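Possible galactose mutarotase (Streptomyces platensis subsp. rosaceus, PDB 4RNL) is of unconfirmed function but probably interconverts the alpha and beta anomers of galactose or a related aldose, as aldose 1-epimerases do. Local coordinates at residues G131-H136 / V154-S159; R164-A169 / S331-T336; A254-A259 / L272-P277. One frame throughout, in Å; residues are numbered along the deposited sequence. Where two conformers were deposited one is given.

In the fold
All three contacts lie in one antiparallel sheet of the aldose 1-epimerase fold, a beta-rich galactose mutarotase-like architecture. Contact 1 pairs strands 132-139 and 150-159, contact 2 pairs 162-171 with 332-342, and contact 3 pairs 256-262 with 268-274. These six neighbouring strands follow one another in the order 132-139, 150-159, 162-171, 332-342, 268-274, 256-262. Along the chain both segments of contact 1 come first; contact 3 falls within the 161 residues between the segments of contact 2. The centre of contact 2 is about 11 Å from that of contact 1 and about 12 Å from that of contact 3. Strand 332-342, last in the chain, lies between 162-171 and the hairpin 256-262/268-274 and so ties early and late parts of the chain into one sheet.

Contact 1. Residues G131-H136 / V154-S159; sequences GGVQLH and VTYTLS
Gln134 and Thr155, a non-hydrogen-bonded antiparallel pair, meet through their side chains on one face of the sheet. The Gln134 NE2 donates to Thr155 OG1 at 3.0 Å, with the hydroxyl close to the amide plane. A chi1 of 179° sets CG anti to the backbone N, and the extended chain beyond it ends with NE2 at the hydroxyl; on the way Gln134 CG passes 3.4 Å from Thr155 OG1. An alanine here would probably leave the Thr155 hydroxyl without this donor and open a gap beside it. On the other face Leu135 CD1 comes obliquely to Tyr156 CE1 at 3.7 Å, and Val133 CG1 touches Tyr156 CB at 4.2 Å. The backbone ladder holds these groups in register: Val133 and Tyr156 exchange two N-H...O bonds, as do Leu135 and Val154, and Leu158 N reaches Gly131 O at 2.8 Å. At Gly132 a CB would collide with Tyr156 O; instead the glycine CA sits 3.3 Å from that oxygen in a CA-H...O contact. This is a beta hairpin, flanked by strand 125-129 beyond Gln134 and strand 162-171 beyond Thr155, with Trp25 and Leu27 of strand 21-28 packing on Val133 and Leu158.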
ATOM      1  N   GLY A 131       8.702 -13.197  14.361  1.00 13.36           N
ATOM      2  CA  GLY A 131       7.790 -12.061  14.408  1.00 16.24           C
ATOM      3  C   GLY A 131       6.802 -11.912  13.259  1.00 13.89           C
ATOM      4  O   GLY A 131       6.062 -10.925  13.199  1.00 12.11           O
ATOM      5  N   GLY A 132       6.771 -12.873  12.338  1.00 13.10           N
ATOM      6  CA  GLY A 132       5.810 -12.791  11.251  1.00 12.91           C
ATOM      7  C   GLY A 132       5.899 -13.795  10.111  1.00 14.10           C
ATOM      8  O   GLY A 132       6.200 -14.976  10.301  1.00 11.56           O
ATOM      9  N   VAL A 133       5.611 -13.304   8.908  1.00 17.91           N
ATOM     10  CA  VAL A 133       5.554 -14.150   7.726  1.00 14.53           C
ATOM     11  C   VAL A 133       6.278 -13.483   6.552  1.00 15.32           C
ATOM     12  O   VAL A 133       6.197 -12.254   6.356  1.00 12.32           O
ATOM     13  CB  VAL A 133       4.084 -14.501   7.362  1.00 10.71           C
ATOM     14  CG1 VAL A 133       3.257 -13.217   7.122  1.00 11.61           C
ATOM     15  CG2 VAL A 133       4.025 -15.407   6.138  1.00 13.21           C
ATOM     16  N   GLN A 134       7.023 -14.288   5.798  1.00 11.46           N
ATOM     17  CA  GLN A 134       7.682 -13.814   4.586  1.00 12.68           C
ATOM     18  C   GLN A 134       7.019 -14.419   3.356  1.00 12.76           C
ATOM     19  O   GLN A 134       6.916 -15.644   3.240  1.00 13.81           O
ATOM     20  CB  GLN A 134       9.170 -14.182   4.619  1.00 13.34           C
ATOM     21  CG  GLN A 134       9.975 -13.749   3.390  1.00 13.91           C
ATOM     22  CD  GLN A 134      11.463 -13.999   3.567  1.00 20.71           C
ATOM     23  OE1 GLN A 134      11.986 -15.024   3.137  1.00 27.11           O
ATOM     24  NE2 GLN A 134      12.149 -13.067   4.219  1.00 17.37           N
ATOM     25  N   LEU A 135       6.557 -13.557   2.449  1.00 10.17           N
ATOM     26  CA  LEU A 135       5.990 -13.995   1.176  1.00 11.80           C
ATOM     27  C   LEU A 135       7.068 -13.959   0.100  1.00 14.25           C
ATOM     28  O   LEU A 135       7.912 -13.061   0.080  1.00 12.93           O
ATOM     29  CB  LEU A 135       4.827 -13.089   0.763  1.00  9.70           C
ATOM     30  CG  LEU A 135       3.700 -13.024   1.791  1.00 11.72           C
ATOM     31  CD1 LEU A 135       2.518 -12.277   1.225  1.00 14.64           C
ATOM     32  CD2 LEU A 135       3.292 -14.411   2.221  1.00 15.70           C
ATOM     33  N   HIS A 136       7.042 -14.935  -0.797  1.00 11.05           N
ATOM     34  CA  HIS A 136       8.064 -15.028  -1.839  1.00 14.50           C
ATOM     35  C   HIS A 136       7.434 -15.451  -3.151  1.00 16.76           C
ATOM     36  O   HIS A 136       6.651 -16.392  -3.185  1.00 13.29           O
ATOM     37  CB  HIS A 136       9.128 -16.050  -1.441  1.00 14.98           C
ATOM     38  CG  HIS A 136      10.145 -16.310  -2.511  1.00 18.83           C
ATOM     39  ND1 HIS A 136      10.539 -17.580  -2.873  1.00 21.66           N
ATOM     40  CD2 HIS A 136      10.855 -15.459  -3.294  1.00 15.25           C
ATOM     41  CE1 HIS A 136      11.443 -17.504  -3.836  1.00 24.11           C
ATOM     42  NE2 HIS A 136      11.656 -16.226  -4.104  1.00 22.61           N
ATOM     43  N   VAL A 154       8.636 -10.275   0.427  1.00 11.23           N
ATOM     44  CA  VAL A 154       8.011  -9.228   1.219  1.00  9.03           C
ATOM     45  C   VAL A 154       7.774  -9.794   2.608  1.00 11.94           C
ATOM     46  O   VAL A 154       7.111 -10.820   2.767  1.00 12.73           O
ATOM     47  CB  VAL A 154       6.686  -8.764   0.596  1.00  9.16           C
ATOM     48  CG1 VAL A 154       6.035  -7.706   1.475  1.00 11.30           C
ATOM     49  CG2 VAL A 154       6.928  -8.204  -0.805  1.00 10.14           C
ATOM     50  N   THR A 155       8.343  -9.138   3.615  1.00 13.17           N
ATOM     51  CA  THR A 155       8.333  -9.690   4.956  1.00 14.97           C
ATOM     52  C   THR A 155       7.495  -8.807   5.857  1.00 13.37           C
ATOM     53  O   THR A 155       7.756  -7.609   5.982  1.00 11.57           O
ATOM     54  CB  THR A 155       9.763  -9.817   5.510  1.00 16.25           C
ATOM     55  OG1 THR A 155      10.554 -10.610   4.613  1.00 18.61           O
ATOM     56  CG2 THR A 155       9.752 -10.485   6.891  1.00 16.30           C
ATOM     57  N   TYR A 156       6.485  -9.407   6.475  1.00  9.38           N
ATOM     58  CA  TYR A 156       5.563  -8.698   7.353  1.00  9.82           C
ATOM     59  C   TYR A 156       5.872  -9.145   8.780  1.00 11.31           C
ATOM     60  O   TYR A 156       5.729 -10.324   9.099  1.00 13.69           O
ATOM     61  CB  TYR A 156       4.112  -9.091   7.046  1.00  9.08           C
ATOM     62  CG  TYR A 156       3.591  -8.825   5.637  1.00  9.05           C
ATOM     63  CD1 TYR A 156       3.999  -9.613   4.560  1.00 12.86           C
ATOM     64  CD2 TYR A 156       2.645  -7.831   5.401  1.00 14.26           C
ATOM     65  CE1 TYR A 156       3.495  -9.395   3.271  1.00 14.22           C
ATOM     66  CE2 TYR A 156       2.138  -7.603   4.115  1.00 11.08           C
ATOM     67  CZ  TYR A 156       2.575  -8.384   3.063  1.00  9.31           C
ATOM     68  OH  TYR A 156       2.056  -8.166   1.798  1.00 11.13           O
ATOM     69  N   THR A 157       6.309  -8.230   9.640  1.00 10.01           N
ATOM     70  CA  THR A 157       6.551  -8.597  11.042  1.00 10.10           C
ATOM     71  C   THR A 157       5.880  -7.632  12.002  1.00 14.81           C
ATOM     72  O   THR A 157       5.593  -6.485  11.662  1.00 14.39           O
ATOM     73  CB  THR A 157       8.041  -8.667  11.376  1.00 11.92           C
ATOM     74  OG1 THR A 157       8.671  -7.439  10.989  1.00 12.53           O
ATOM     75  CG2 THR A 157       8.699  -9.825  10.629  1.00 11.80           C
ATOM     76  N   LEU A 158       5.636  -8.112  13.213  1.00 12.59           N
ATOM     77  CA  LEU A 158       4.912  -7.334  14.198  1.00 14.46           C
ATOM     78  C   LEU A 158       5.749  -7.264  15.454  1.00 16.72           C
ATOM     79  O   LEU A 158       6.286  -8.274  15.905  1.00 18.27           O
ATOM     80  CB  LEU A 158       3.563  -8.002  14.502  1.00 12.73           C
ATOM     81  CG  LEU A 158       2.661  -7.373  15.561  1.00 14.87           C
ATOM     82  CD1 LEU A 158       2.275  -5.941  15.173  1.00 15.82           C
ATOM     83  CD2 LEU A 158       1.412  -8.232  15.767  1.00 16.50           C
ATOM     84  N   SER A 159       5.878  -6.068  16.003  1.00 13.72           N
ATOM     85  CA  SER A 159       6.536  -5.892  17.292  1.00 15.33           C
ATOM     86  C   SER A 159       5.721  -4.900  18.096  1.00 18.08           C
ATOM     87  O   SER A 159       5.635  -3.729  17.717  1.00 15.47           O
ATOM     88  CB  SER A 159       7.956  -5.359  17.101  1.00 24.43           C
ATOM     89  OG  SER A 159       8.607  -5.210  18.353  1.00 32.89           O
TER

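Contact 2. Residues R164-A169 / S331-T336; sequences RIVSCA and SYRSET
Ile165 with Thr336, Ser167 with Ser334 and Ala169 with Tyr332 form three hydrogen-bonded pairs, six N-H...O bonds in all, between strands whose directions differ by 173°. The non-hydrogen-bonded pairs between them, Val166 with Glu335 and Cys168 with Arg333, put their side chains on the face that carries the charges. There, in the conformer given of the two deposited for Arg164, its NE donates to Glu335 OE2 at 2.8 Å, meeting the oxygen almost head-on along its C-O bond. The carboxylate oxygen lies in the guanidinium plane, yet the two flat groups are turned 57° apart. A bend at chi3 (-85°) sets NE facing the carboxylate. Arg333 takes the other carboxylate oxygen with both terminal nitrogens: NH1 lies 3.0 Å and NH2 2.9 Å from Glu335 OE1, both from the same face of the carboxylate. With Arg164 in this conformer the three residues form a salt-bridge network across the two strands, in a sheet of the galactose mutarotase-like fold. Sharing one carboxylate between two guanidinium groups would be expected to ease their mutual repulsion. Val166 packs against the network: CG1 lies over one face of the Arg333 guanidinium, 3.9 Å from NH2, while Val166 CG2 meets Glu335 CG at the same distance.

On the opposite face Ala169 CB touches Tyr332 CB at 4.0 Å, and the Tyr332 hydroxyl bonds Leu179 N. A water donates to Ile165 O at 2.8 Å and also hydrogen-bonds Ser167 OG. Ser334 OG turns to Glu276, and Thr336 OG1 bonds Thr309 and Thr274.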
ATOM      1  N   ARG A 164       5.721  -3.936  10.544  1.00 10.30           N
ATOM      2  CA  ARG A 164       6.804  -3.586   9.623  0.50 12.32           C
ATOM      3  C   ARG A 164       6.693  -4.399   8.342  1.00 14.28           C
ATOM      4  O   ARG A 164       6.500  -5.611   8.380  1.00 10.86           O
ATOM      5  CB  ARG A 164       8.174  -3.818  10.275  0.50 11.37           C
ATOM      6  CG  ARG A 164       9.359  -3.604   9.333  0.50 11.47           C
ATOM      7  CD  ARG A 164      10.690  -3.943   9.998  0.50 18.64           C
ATOM      8  NE  ARG A 164      11.224  -2.820  10.771  0.50 24.23           N
ATOM      9  CZ  ARG A 164      11.138  -2.712  12.092  0.50 23.88           C
ATOM     10  NH1 ARG A 164      10.546  -3.663  12.794  0.50 31.54           N
ATOM     11  NH2 ARG A 164      11.647  -1.657  12.710  0.50 22.33           N
ATOM     12  N   ILE A 165       6.796  -3.726   7.197  1.00 10.99           N
ATOM     13  CA  ILE A 165       6.775  -4.441   5.917  1.00  9.86           C
ATOM     14  C   ILE A 165       8.044  -4.104   5.143  1.00 11.75           C
ATOM     15  O   ILE A 165       8.267  -2.942   4.794  1.00 11.62           O
ATOM     16  CB  ILE A 165       5.549  -4.067   5.050  1.00  9.28           C
ATOM     17  CG1 ILE A 165       4.248  -4.329   5.815  1.00  8.51           C
ATOM     18  CG2 ILE A 165       5.537  -4.894   3.774  1.00 11.39           C
ATOM     19  CD1 ILE A 165       2.985  -3.837   5.075  1.00 13.96           C
ATOM     20  N   VAL A 166       8.882  -5.109   4.893  1.00  9.44           N
ATOM     21  CA  VAL A 166      10.122  -4.887   4.139  1.00 11.23           C
ATOM     22  C   VAL A 166      10.007  -5.627   2.822  1.00 13.70           C
ATOM     23  O   VAL A 166       9.763  -6.833   2.816  1.00 11.80           O
ATOM     24  CB  VAL A 166      11.349  -5.404   4.921  1.00 15.97           C
ATOM     25  CG1 VAL A 166      12.646  -5.181   4.119  1.00 16.42           C
ATOM     26  CG2 VAL A 166      11.424  -4.724   6.287  1.00 13.34           C
ATOM     27  N   SER A 167      10.165  -4.911   1.710  1.00 10.10           N
ATOM     28  CA  SER A 167      10.067  -5.535   0.394  1.00 13.48           C
ATOM     29  C   SER A 167      11.455  -5.577  -0.241  1.00 15.44           C
ATOM     30  O   SER A 167      12.150  -4.563  -0.278  1.00 17.20           O
ATOM     31  CB  SER A 167       9.087  -4.763  -0.496  1.00 15.17           C
ATOM     32  OG  SER A 167       7.850  -4.547   0.182  1.00 16.71           O
ATOM     33  N   CYS A 168      11.869  -6.756  -0.703  1.00 11.93           N
ATOM     34  CA  CYS A 168      13.196  -6.933  -1.292  1.00 16.47           C
ATOM     35  C   CYS A 168      13.056  -7.563  -2.672  1.00 19.60           C
ATOM     36  O   CYS A 168      12.150  -8.373  -2.892  1.00 15.41           O
ATOM     37  CB  CYS A 168      14.064  -7.837  -0.408  1.00 22.32           C
ATOM     38  SG  CYS A 168      14.507  -7.128   1.204  1.00 36.04           S
ATOM     39  N   ALA A 169      13.934  -7.199  -3.604  1.00 15.79           N
ATOM     40  CA  ALA A 169      13.896  -7.838  -4.918  1.00 13.74           C
ATOM     41  C   ALA A 169      15.235  -7.835  -5.615  1.00 13.06           C
ATOM     42  O   ALA A 169      16.056  -6.947  -5.394  1.00 12.95           O
ATOM     43  CB  ALA A 169      12.851  -7.184  -5.814  1.00 13.72           C
ATOM     44  N   SER A 331      20.208  -4.699  -5.553  1.00 18.42           N
ATOM     45  CA  SER A 331      19.220  -5.179  -4.586  1.00 19.29           C
ATOM     46  C   SER A 331      18.214  -4.078  -4.298  1.00 21.20           C
ATOM     47  O   SER A 331      18.578  -3.000  -3.824  1.00 20.36           O
ATOM     48  CB  SER A 331      19.912  -5.614  -3.289  1.00 26.14           C
ATOM     49  OG  SER A 331      18.973  -5.853  -2.256  1.00 36.22           O
ATOM     50  N   TYR A 332      16.948  -4.337  -4.615  1.00 12.91           N
ATOM     51  CA  TYR A 332      15.871  -3.401  -4.316  1.00 12.18           C
ATOM     52  C   TYR A 332      15.448  -3.646  -2.880  1.00 14.96           C
ATOM     53  O   TYR A 332      15.270  -4.795  -2.475  1.00 15.18           O
ATOM     54  CB  TYR A 332      14.683  -3.654  -5.263  1.00 12.29           C
ATOM     55  CG  TYR A 332      13.402  -2.914  -4.928  1.00 14.05           C
ATOM     56  CD1 TYR A 332      13.162  -1.640  -5.423  1.00 17.83           C
ATOM     57  CD2 TYR A 332      12.418  -3.501  -4.145  1.00 12.59           C
ATOM     58  CE1 TYR A 332      11.988  -0.961  -5.130  1.00 16.71           C
ATOM     59  CE2 TYR A 332      11.241  -2.830  -3.846  1.00 13.65           C
ATOM     60  CZ  TYR A 332      11.033  -1.560  -4.340  1.00 13.60           C
ATOM     61  OH  TYR A 332       9.857  -0.900  -4.050  1.00 15.93           O
ATOM     62  N   ARG A 333      15.308  -2.575  -2.104  1.00 13.32           N
ATOM     63  CA  ARG A 333      14.810  -2.696  -0.734  1.00 13.07           C
ATOM     64  C   ARG A 333      13.935  -1.508  -0.387  1.00 19.16           C
ATOM     65  O   ARG A 333      14.319  -0.354  -0.584  1.00 14.38           O
ATOM     66  CB  ARG A 333      15.952  -2.803   0.282  1.00 15.52           C
ATOM     67  CG  ARG A 333      15.457  -2.985   1.739  1.00 17.36           C
ATOM     68  CD  ARG A 333      16.591  -2.911   2.774  1.00 20.54           C
ATOM     69  NE  ARG A 333      16.134  -3.323   4.103  1.00 18.21           N
ATOM     70  CZ  ARG A 333      15.567  -2.505   4.987  1.00 17.44           C
ATOM     71  NH1 ARG A 333      15.396  -1.222   4.697  1.00 18.09           N
ATOM     72  NH2 ARG A 333      15.164  -2.971   6.161  1.00 18.41           N
ATOM     73  N   SER A 334      12.752  -1.789   0.136  1.00 14.35           N
ATOM     74  CA  SER A 334      11.874  -0.729   0.594  1.00 13.55           C
ATOM     75  C   SER A 334      11.313  -1.140   1.942  1.00 13.60           C
ATOM     76  O   SER A 334      11.052  -2.318   2.171  1.00 15.69           O
ATOM     77  CB  SER A 334      10.746  -0.504  -0.404  1.00 18.17           C
ATOM     78  OG  SER A 334       9.944   0.578   0.014  1.00 19.25           O
ATOM     79  N   GLU A 335      11.145  -0.184   2.846  1.00 14.76           N
ATOM     80  CA  GLU A 335      10.674  -0.522   4.179  1.00 10.96           C
ATOM     81  C   GLU A 335       9.703   0.526   4.673  1.00 12.83           C
ATOM     82  O   GLU A 335       9.985   1.725   4.616  1.00 12.98           O
ATOM     83  CB  GLU A 335      11.855  -0.651   5.154  1.00 10.12           C
ATOM     84  CG  GLU A 335      11.418  -0.847   6.617  1.00 17.06           C
ATOM     85  CD  GLU A 335      12.590  -0.934   7.588  1.00 22.75           C
ATOM     86  OE1 GLU A 335      13.736  -0.685   7.168  1.00 20.36           O
ATOM     87  OE2 GLU A 335      12.362  -1.243   8.780  1.00 20.49           O
ATOM     88  N   THR A 336       8.553   0.062   5.147  1.00 11.57           N
ATOM     89  CA  THR A 336       7.529   0.937   5.688  1.00  9.77           C
ATOM     90  C   THR A 336       7.062   0.367   7.030  1.00 14.67           C
ATOM     91  O   THR A 336       6.938  -0.849   7.192  1.00 11.93           O
ATOM     92  CB  THR A 336       6.368   1.115   4.680  1.00 12.48           C
ATOM     93  OG1 THR A 336       6.869   1.761   3.491  1.00 13.33           O
ATOM     94  CG2 THR A 336       5.266   1.985   5.278  1.00 14.40           C
TER
HETATM   95  O   HOH W   1       7.610  -2.474   2.061  1.00 16.78           O

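Contact 3. Residues A254-A259 / L272-P277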
ATOM      1  N   ALA A 254      17.269   4.509   5.598  1.00 16.33           N
ATOM      2  CA  ALA A 254      16.570   4.000   6.774  1.00 18.46           C
ATOM      3  C   ALA A 254      15.247   4.737   6.873  1.00 15.73           C
ATOM      4  O   ALA A 254      15.162   5.905   6.483  1.00 16.56           O
ATOM      5  CB  ALA A 254      17.403   4.233   8.028  1.00 22.41           C
ATOM      6  N   PRO A 255      14.202   4.065   7.378  1.00 13.37           N
ATOM      7  CA  PRO A 255      12.896   4.727   7.393  1.00 11.94           C
ATOM      8  C   PRO A 255      12.841   5.872   8.400  1.00 18.46           C
ATOM      9  O   PRO A 255      13.554   5.856   9.407  1.00 20.19           O
ATOM     10  CB  PRO A 255      11.938   3.602   7.802  1.00 15.79           C
ATOM     11  CG  PRO A 255      12.800   2.617   8.538  1.00 19.63           C
ATOM     12  CD  PRO A 255      14.139   2.678   7.876  1.00 16.00           C
ATOM     13  N   ARG A 256      12.010   6.869   8.108  1.00 15.93           N
ATOM     14  CA  ARG A 256      11.749   7.957   9.045  1.00 13.22           C
ATOM     15  C   ARG A 256      10.266   8.268   8.981  1.00 11.13           C
ATOM     16  O   ARG A 256       9.619   7.991   7.968  1.00 12.23           O
ATOM     17  CB  ARG A 256      12.599   9.197   8.714  1.00 14.48           C
ATOM     18  CG  ARG A 256      12.076  10.090   7.564  1.00 15.31           C
ATOM     19  CD  ARG A 256      12.029   9.382   6.209  1.00 14.98           C
ATOM     20  NE  ARG A 256      12.031  10.326   5.080  1.00 12.09           N
ATOM     21  CZ  ARG A 256      11.822   9.977   3.811  1.00 12.22           C
ATOM     22  NH1 ARG A 256      11.857  10.892   2.855  1.00 10.86           N
ATOM     23  NH2 ARG A 256      11.575   8.712   3.501  1.00 11.36           N
ATOM     24  N   THR A 257       9.716   8.816  10.062  1.00 12.21           N
ATOM     25  CA  THR A 257       8.285   9.134  10.109  1.00 12.46           C
ATOM     26  C   THR A 257       7.960  10.209   9.077  1.00 15.86           C
ATOM     27  O   THR A 257       8.585  11.272   9.069  1.00 14.04           O
ATOM     28  CB  THR A 257       7.890   9.645  11.494  1.00 18.70           C
ATOM     29  OG1 THR A 257       8.189   8.634  12.467  1.00 19.86           O
ATOM     30  CG2 THR A 257       6.397   9.981  11.544  1.00 14.84           C
ATOM     31  N   VAL A 258       6.998   9.935   8.203  1.00  8.46           N
ATOM     32  CA  VAL A 258       6.645  10.886   7.141  1.00 10.86           C
ATOM     33  C   VAL A 258       5.175  11.272   7.204  1.00 12.77           C
ATOM     34  O   VAL A 258       4.748  12.234   6.554  1.00 17.18           O
ATOM     35  CB  VAL A 258       6.930  10.320   5.737  1.00 14.53           C
ATOM     36  CG1 VAL A 258       8.438  10.073   5.548  1.00 12.03           C
ATOM     37  CG2 VAL A 258       6.122   9.039   5.509  1.00 13.97           C
ATOM     38  N   ALA A 259       4.398  10.530   7.986  1.00 11.92           N
ATOM     39  CA  ALA A 259       2.973  10.816   8.091  1.00 11.01           C
ATOM     40  C   ALA A 259       2.474  10.482   9.476  1.00 12.65           C
ATOM     41  O   ALA A 259       2.870   9.469  10.059  1.00 12.13           O
ATOM     42  CB  ALA A 259       2.191  10.032   7.049  1.00 14.95           C
ATOM     43  N   LEU A 272       3.510   6.734  10.346  1.00 11.71           N
ATOM     44  CA  LEU A 272       3.947   5.951   9.197  1.00  9.40           C
ATOM     45  C   LEU A 272       5.373   6.356   8.855  1.00 14.38           C
ATOM     46  O   LEU A 272       5.632   7.533   8.571  1.00 11.83           O
ATOM     47  CB  LEU A 272       3.036   6.260   7.993  1.00 10.98           C
ATOM     48  CG  LEU A 272       3.200   5.391   6.740  1.00 16.51           C
ATOM     49  CD1 LEU A 272       2.909   3.944   7.070  1.00 17.71           C
ATOM     50  CD2 LEU A 272       2.303   5.849   5.595  1.00 17.06           C
ATOM     51  N   ALA A 273       6.290   5.391   8.880  1.00 12.58           N
ATOM     52  CA  ALA A 273       7.696   5.657   8.558  1.00  8.80           C
ATOM     53  C   ALA A 273       8.084   4.884   7.312  1.00  9.47           C
ATOM     54  O   ALA A 273       7.607   3.765   7.101  1.00 10.23           O
ATOM     55  CB  ALA A 273       8.591   5.287   9.720  1.00 10.50           C
ATOM     56  N   THR A 274       8.942   5.471   6.476  1.00  9.42           N
ATOM     57  CA  THR A 274       9.299   4.814   5.227  1.00 11.23           C
ATOM     58  C   THR A 274      10.646   5.255   4.687  1.00 11.06           C
ATOM     59  O   THR A 274      11.158   6.319   5.038  1.00 10.32           O
ATOM     60  CB  THR A 274       8.218   5.041   4.138  1.00 14.62           C
ATOM     61  OG1 THR A 274       8.461   4.175   3.021  1.00 10.62           O
ATOM     62  CG2 THR A 274       8.212   6.496   3.658  1.00 11.73           C
ATOM     63  N   THR A 275      11.213   4.413   3.828  1.00 10.31           N
ATOM     64  CA  THR A 275      12.418   4.734   3.072  1.00 11.48           C
ATOM     65  C   THR A 275      12.057   5.440   1.761  1.00 14.63           C
ATOM     66  O   THR A 275      12.912   6.035   1.102  1.00 11.77           O
ATOM     67  CB  THR A 275      13.163   3.448   2.712  1.00  9.97           C
ATOM     68  OG1 THR A 275      12.241   2.541   2.096  1.00  9.77           O
ATOM     69  CG2 THR A 275      13.747   2.795   3.969  1.00 13.01           C
ATOM     70  N   GLU A 276      10.787   5.356   1.377  1.00  9.51           N
ATOM     71  CA  GLU A 276      10.332   5.848   0.068  1.00 10.05           C
ATOM     72  C   GLU A 276      10.341   7.370  -0.059  1.00 10.43           C
ATOM     73  O   GLU A 276      10.213   8.084   0.941  1.00 11.07           O
ATOM     74  CB  GLU A 276       8.910   5.330  -0.201  1.00 10.23           C
ATOM     75  CG  GLU A 276       8.837   3.825  -0.422  1.00 13.13           C
ATOM     76  CD  GLU A 276       9.405   3.403  -1.770  1.00 19.66           C
ATOM     77  OE1 GLU A 276       9.319   4.191  -2.734  1.00 19.47           O
ATOM     78  OE2 GLU A 276       9.944   2.280  -1.871  1.00 23.32           O
ATOM     79  N   PRO A 277      10.451   7.875  -1.299  1.00  9.69           N
ATOM     80  CA  PRO A 277      10.440   9.322  -1.537  1.00 10.97           C
ATOM     81  C   PRO A 277       9.038   9.900  -1.734  1.00 14.77           C
ATOM     82  O   PRO A 277       8.853  11.127  -1.760  1.00 12.79           O
ATOM     83  CB  PRO A 277      11.209   9.442  -2.852  1.00 10.64           C
ATOM     84  CG  PRO A 277      10.821   8.171  -3.603  1.00  9.48           C
ATOM     85  CD  PRO A 277      10.759   7.114  -2.529  1.00 11.35           C
TER
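Arg256 reaches across to Thr274 and Glu276 with a side chain whose tip turns in toward the carbonyls of 272-277. CB leaves on the same face of the sheet as the side chain of Thr274. CG takes the position between the backbone N and the carbonyl carbon (chi1 80°), and a second bend at chi2 (-63°) brings CD to 3.4 Å from Thr274 O. Beyond it the guanidinium presents its edge to two carbonyls, and NH2 serves both: Thr274 O at 2.9 Å, close to the guanidinium plane, and Glu276 O at 3.0 Å, somewhat tilted from it. Val258 CG1 lies over one face, toward the rim. NH1 bonds Asp248 O. Thr274 O is gripped twice, since Arg256 N approaches the opposite face of the same carbonyl at 3.2 Å. Thr274 OG1 accepts from Glu276 N at 3.1 Å, an ST turn at the end of strand 268-274.

Farther along, a classic beta bulge sets two residues, Val258 and Ala259, opposite the single Leu272: Leu272 O accepts from Val258 N at 2.8 Å and from Ala259 N at 3.3 Å. Val258 CG2 meets Thr274 CG2 at 3.8 Å. Strand 332-342 borders the hairpin beyond 268-274, where Ala273 shares backbone hydrogen bonding with Val337, while Leu272 packs against Leu307 of strand 305-310 and Leu279 of strand 278-282.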